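Local coordinates for penicillin binding protein 2X (Streptococcus thermophilus, PDB 5U47), which probably acts as a transpeptidase that cross-links peptidoglycan strands at the division septum and is inactivated by beta-lactams that acylate its essential serine, at residues A[76-81]-A[129-134]; A[232-237]-A[559-564]. The protein carries 1 engineered substitution. One frame throughout, in Å; residues are numbered along the deposited sequence.

Interaction 1 of 2, residues A[76-81]-A[129-134]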
loop_
_atom_site.group_PDB
_atom_site.type_symbol
_atom_site.label_atom_id
_atom_site.label_comp_id
_atom_site.label_asym_id
_atom_site.label_seq_id
_atom_site.Cartn_x
_atom_site.Cartn_y
_atom_site.Cartn_z
ATOM N N ASP A 76 33.204 39.082 -21.886
ATOM C CA ASP A 76 32.847 38.772 -23.275
ATOM C C ASP A 76 33.070 37.304 -23.638
ATOM O O ASP A 76 32.281 36.728 -24.382
ATOM C CB ASP A 76 33.657 39.651 -24.243
ATOM C CG ASP A 76 33.258 39.445 -25.701
ATOM O OD1 ASP A 76 32.064 39.628 -26.033
ATOM O OD2 ASP A 76 34.143 39.116 -26.517
ATOM N N LYS A 77 34.159 36.712 -23.146
ATOM C CA LYS A 77 34.438 35.302 -23.446
ATOM C C LYS A 77 33.405 34.400 -22.750
ATOM O O LYS A 77 32.963 33.391 -23.315
ATOM C CB LYS A 77 35.874 34.924 -23.066
ATOM C CG LYS A 77 36.242 33.465 -23.324
ATOM C CD LYS A 77 35.895 33.012 -24.744
ATOM C CE LYS A 77 36.286 31.563 -24.974
ATOM N NZ LYS A 77 35.836 31.079 -26.304
ATOM N N VAL A 78 33.016 34.779 -21.531
ATOM C CA VAL A 78 31.983 34.060 -20.790
ATOM C C VAL A 78 30.672 34.100 -21.586
ATOM O O VAL A 78 29.967 33.088 -21.668
ATOM C CB VAL A 78 31.774 34.640 -19.363
ATOM C CG1 VAL A 78 30.568 34.000 -18.677
ATOM C CG2 VAL A 78 33.021 34.445 -18.511
ATOM N N ALA A 79 30.361 35.248 -22.195
ATOM C CA ALA A 79 29.125 35.358 -22.987
ATOM C C ALA A 79 29.169 34.440 -24.220
ATOM O O ALA A 79 28.162 33.789 -24.567
ATOM C CB ALA A 79 28.867 36.796 -23.392
ATOM N N ASP A 80 30.336 34.384 -24.873
ATOM C CA ASP A 80 30.525 33.512 -26.044
ATOM C C ASP A 80 30.267 32.071 -25.635
ATOM O O ASP A 80 29.553 31.334 -26.322
ATOM C CB ASP A 80 31.940 33.640 -26.619
ATOM C CG ASP A 80 32.216 35.021 -27.223
ATOM O OD1 ASP A 80 31.252 35.775 -27.502
ATOM O OD2 ASP A 80 33.407 35.340 -27.426
ATOM N N ILE A 81 30.832 31.694 -24.491
ATOM C CA ILE A 81 30.657 30.349 -23.956
ATOM C C ILE A 81 29.186 30.055 -23.601
ATOM O O ILE A 81 28.664 29.001 -23.978
ATOM C CB ILE A 81 31.593 30.101 -22.747
ATOM C CG1 ILE A 81 33.062 30.093 -23.227
ATOM C CG2 ILE A 81 31.246 28.776 -22.068
ATOM C CD1 ILE A 81 34.098 30.140 -22.119
ATOM N N ALA A 129 39.901 28.114 -20.852
ATOM C CA ALA A 129 39.955 29.560 -21.161
ATOM C C ALA A 129 40.566 30.403 -20.027
ATOM O O ALA A 129 40.624 31.628 -20.129
ATOM C CB ALA A 129 38.561 30.081 -21.492
ATOM N N GLY A 130 40.990 29.757 -18.943
ATOM C CA GLY A 130 41.611 30.470 -17.821
ATOM C C GLY A 130 40.674 31.399 -17.058
ATOM O O GLY A 130 41.118 32.363 -16.453
ATOM N N ILE A 131 39.379 31.092 -17.070
ATOM C CA ILE A 131 38.386 31.912 -16.385
ATOM C C ILE A 131 38.001 31.254 -15.056
ATOM O O ILE A 131 37.579 30.095 -15.020
ATOM C CB ILE A 131 37.125 32.093 -17.253
ATOM C CG1 ILE A 131 37.488 32.699 -18.616
ATOM C CG2 ILE A 131 36.104 32.977 -16.538
ATOM C CD1 ILE A 131 36.385 32.610 -19.653
ATOM N N LYS A 132 38.154 32.019 -13.981
ATOM C CA LYS A 132 37.809 31.603 -12.626
ATOM C C LYS A 132 36.569 32.363 -12.197
ATOM O O LYS A 132 36.244 33.386 -12.792
ATOM C CB LYS A 132 38.965 31.940 -11.671
ATOM C CG LYS A 132 40.191 31.076 -11.883
ATOM C CD LYS A 132 41.399 31.582 -11.110
ATOM C CE LYS A 132 42.497 30.524 -11.068
ATOM N NZ LYS A 132 42.865 30.012 -12.422
ATOM N N GLY A 133 35.878 31.863 -11.172
ATOM C CA GLY A 133 34.689 32.538 -10.628
ATOM C C GLY A 133 33.341 31.950 -11.023
ATOM O O GLY A 133 32.312 32.365 -10.478
ATOM N N MET A 134 33.331 31.022 -11.983
ATOM C CA MET A 134 32.074 30.370 -12.402
ATOM C C MET A 134 31.867 29.169 -11.501
ATOM O O MET A 134 32.829 28.483 -11.160
ATOM C CB MET A 134 32.126 29.950 -13.875
ATOM C CG MET A 134 32.446 31.103 -14.828
ATOM S SD MET A 134 31.264 32.475 -14.765
ATOM C CE MET A 134 29.764 31.668 -15.341
#
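Lys77 and Ile81 both meet Ile131, and a backbone bond inside helix 72-86, Ile81 N to Lys77 O at 3.0 Å, joins the successive turns that present these two side chains to it. Across the contact everything is apolar. Ile131 CD1 reaches in to lie 3.8 Å from Lys77 CG, the two side chains crossing at about a right angle, while Ile81 CD1 comes to it tip to tip at 4.2 Å. Lys77 CG stands anti to the backbone N (chi1 179°), and farther along the chain its CE approaches Ala129 CB at 4.4 Å. Gly130, with positive phi (67°), ends helix 116-128 in a Schellman motif, and the next residue, Ile131, points its side chain toward helix 72-86 in this dimerisation-family region. The branches of Val78 divide the remaining work. Its CG2 packs on Ile131 CG2 at 3.9 Å, and its CG1 meets Met134 CE tip to tip at 4.1 Å. Val70 touches both Val78 and Ile131, Thr93 and Leu97 of helix 90-97 adjoin Val78, and Phe126 touches both Ile81 and Met134.

Interaction 2 of 2, residues A[232-237]-A[559-564]; sequences TQMDTF and ATVVNP
In the transpeptidase fold shared with serine beta-lactamases, a helix before the first sheet strand packs against one after the last; here helices 224-241 and 558-572 meet through Gln233, Phe237, Thr560 and Val561. The segments run nearly antiparallel, at 159°, with their axes 8.5 Å apart. Helix 558-572 is kinked at Asn563 and Pro564, and Pro564, having no N-H, cannot give Thr560 O its usual helical bond. Gln233 supplies a donor instead: NE2 lies 2.9 Å from Thr560 O, the bond being nearly straight (166° at the hydrogen) and lying in the planes of both the carbonyl and the side-chain amide. A bend at chi2 (-54°) brings CD round beside Pro564, and NE2 also packs 3.7 Å from Pro564 CG. One turn on from Gln233 in helix 224-241, Thr236 CG2 rests 3.7 Å from Thr560 CG2, while the Thr560 hydroxyl is hydrogen-bonded to Gln240 OE1. Val561 uses both methyls: CG1 makes a CH-pi contact over one face of the Phe237 ring, 4.1 Å from its centroid, and CG2 lies 4.0 Å from Met234 SD. The pair packs on the antiparallel sheet, where Phe237 and Val561 share Val545 of strand 541-548 and Met234 reaches Ala246 and Ala248 of strand 245-252 and Thr262 and Arg264 of strand 258-264.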
loop_
_atom_site.group_PDB
_atom_site.type_symbol
_atom_site.label_atom_id
_atom_site.label_comp_id
_atom_site.label_asym_id
_atom_site.label_seq_id
_atom_site.Cartn_x
_atom_site.Cartn_y
_atom_site.Cartn_z
ATOM N N THR A 232 -3.946 0.751 -18.102
ATOM C CA THR A 232 -4.638 0.818 -19.381
ATOM C C THR A 232 -6.060 0.273 -19.272
ATOM O O THR A 232 -7.004 0.920 -19.726
ATOM C CB THR A 232 -3.882 0.017 -20.447
ATOM O OG1 THR A 232 -2.537 0.486 -20.522
ATOM C CG2 THR A 232 -4.562 0.118 -21.798
ATOM N N GLN A 233 -6.226 -0.897 -18.665
ATOM C CA GLN A 233 -7.570 -1.479 -18.538
ATOM C C GLN A 233 -8.461 -0.708 -17.591
ATOM O O GLN A 233 -9.662 -0.655 -17.815
ATOM C CB GLN A 233 -7.528 -2.958 -18.144
ATOM C CG GLN A 233 -6.791 -3.792 -19.145
ATOM C CD GLN A 233 -7.350 -3.611 -20.537
ATOM O OE1 GLN A 233 -6.629 -3.221 -21.417
ATOM N NE2 GLN A 233 -8.676 -3.822 -20.714
ATOM N N MET A 234 -7.872 -0.095 -16.560
ATOM C CA MET A 234 -8.639 0.708 -15.633
ATOM C C MET A 234 -9.153 1.974 -16.326
ATOM O O MET A 234 -10.259 2.410 -16.048
ATOM C CB MET A 234 -7.810 1.082 -14.410
ATOM C CG MET A 234 -8.657 1.484 -13.248
ATOM S SD MET A 234 -9.630 0.075 -12.627
ATOM C CE MET A 234 -10.183 0.906 -11.156
ATOM N N ASP A 235 -8.345 2.570 -17.204
ATOM C CA ASP A 235 -8.804 3.745 -17.964
ATOM C C ASP A 235 -10.011 3.379 -18.800
ATOM O O ASP A 235 -10.972 4.144 -18.859
ATOM C CB ASP A 235 -7.732 4.303 -18.903
ATOM C CG ASP A 235 -6.607 4.999 -18.175
ATOM O OD1 ASP A 235 -6.745 5.370 -16.977
ATOM O OD2 ASP A 235 -5.571 5.181 -18.823
ATOM N N THR A 236 -9.964 2.217 -19.448
ATOM C CA THR A 236 -11.111 1.786 -20.265
ATOM C C THR A 236 -12.354 1.560 -19.398
ATOM O O THR A 236 -13.484 1.890 -19.802
ATOM C CB THR A 236 -10.802 0.510 -21.044
ATOM O OG1 THR A 236 -9.600 0.712 -21.790
ATOM C CG2 THR A 236 -11.959 0.152 -22.024
ATOM N N PHE A 237 -12.140 0.998 -18.210
ATOM C CA PHE A 237 -13.219 0.700 -17.278
ATOM C C PHE A 237 -13.891 2.010 -16.833
ATOM O O PHE A 237 -15.123 2.087 -16.750
ATOM C CB PHE A 237 -12.649 -0.118 -16.110
ATOM C CG PHE A 237 -13.649 -0.503 -15.043
ATOM C CD1 PHE A 237 -14.618 -1.469 -15.283
ATOM C CD2 PHE A 237 -13.542 0.020 -13.757
ATOM C CE1 PHE A 237 -15.505 -1.855 -14.281
ATOM C CE2 PHE A 237 -14.426 -0.366 -12.758
ATOM C CZ PHE A 237 -15.406 -1.309 -13.022
ATOM N N ALA A 559 -15.588 -7.415 -16.888
ATOM C CA ALA A 559 -14.760 -8.179 -17.820
ATOM C C ALA A 559 -13.676 -7.305 -18.441
ATOM O O ALA A 559 -12.634 -7.801 -18.836
ATOM C CB ALA A 559 -15.600 -8.799 -18.899
ATOM N N THR A 560 -13.950 -6.007 -18.545
ATOM C CA THR A 560 -13.007 -5.056 -19.093
ATOM C C THR A 560 -11.706 -4.988 -18.284
ATOM O O THR A 560 -10.622 -4.848 -18.845
ATOM C CB THR A 560 -13.647 -3.642 -19.144
ATOM O OG1 THR A 560 -14.837 -3.693 -19.941
ATOM C CG2 THR A 560 -12.688 -2.616 -19.727
ATOM N N VAL A 561 -11.813 -5.136 -16.975
ATOM C CA VAL A 561 -10.653 -4.982 -16.103
ATOM C C VAL A 561 -10.162 -6.310 -15.503
ATOM O O VAL A 561 -8.973 -6.574 -15.523
ATOM C CB VAL A 561 -10.910 -3.861 -15.050
ATOM C CG1 VAL A 561 -12.064 -4.194 -14.137
ATOM C CG2 VAL A 561 -9.664 -3.590 -14.233
ATOM N N VAL A 562 -11.059 -7.175 -15.043
ATOM C CA VAL A 562 -10.634 -8.419 -14.423
ATOM C C VAL A 562 -10.039 -9.434 -15.415
ATOM O O VAL A 562 -8.917 -9.894 -15.219
ATOM C CB VAL A 562 -11.781 -9.081 -13.626
ATOM C CG1 VAL A 562 -11.309 -10.366 -12.949
ATOM C CG2 VAL A 562 -12.332 -8.113 -12.594
ATOM N N ASN A 563 -10.755 -9.734 -16.491
ATOM C CA ASN A 563 -10.319 -10.787 -17.433
ATOM C C ASN A 563 -8.913 -10.606 -18.005
ATOM O O ASN A 563 -8.082 -11.498 -17.858
ATOM C CB ASN A 563 -11.345 -11.002 -18.600
ATOM C CG ASN A 563 -12.744 -11.357 -18.108
ATOM O OD1 ASN A 563 -13.103 -11.061 -16.981
ATOM N ND2 ASN A 563 -13.544 -11.980 -18.969
ATOM N N PRO A 564 -8.642 -9.465 -18.663
ATOM C CA PRO A 564 -7.309 -9.347 -19.260
ATOM C C PRO A 564 -6.170 -9.216 -18.239
ATOM O O PRO A 564 -5.065 -9.675 -18.500
ATOM C CB PRO A 564 -7.433 -8.126 -20.170
ATOM C CG PRO A 564 -8.595 -7.357 -19.663
ATOM C CD PRO A 564 -9.494 -8.295 -18.950
#

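In the fold
Followed from the N terminus, the chain makes two closures in series, neither nested nor crossed. Interaction 1 comes first: 47 residues, just over half helical, leave helix 72-86 and return through helix 116-128 to the start of strand 134-143, closing a loop within the dimerisation-family region. The chain then reaches helix 224-241, where interaction 2 opens. Its 321 intervening residues include the five-stranded antiparallel sheet and the SxxK-type pattern at Ser295 and Lys298, consistent with an acylation site, before helix 558-572 returns; the two PASTA repeats follow. The centres lie 57 Å apart without touching: interaction 1 lies far from the centre of the chain, and interaction 2 joins the first and last helices of the transpeptidase fold.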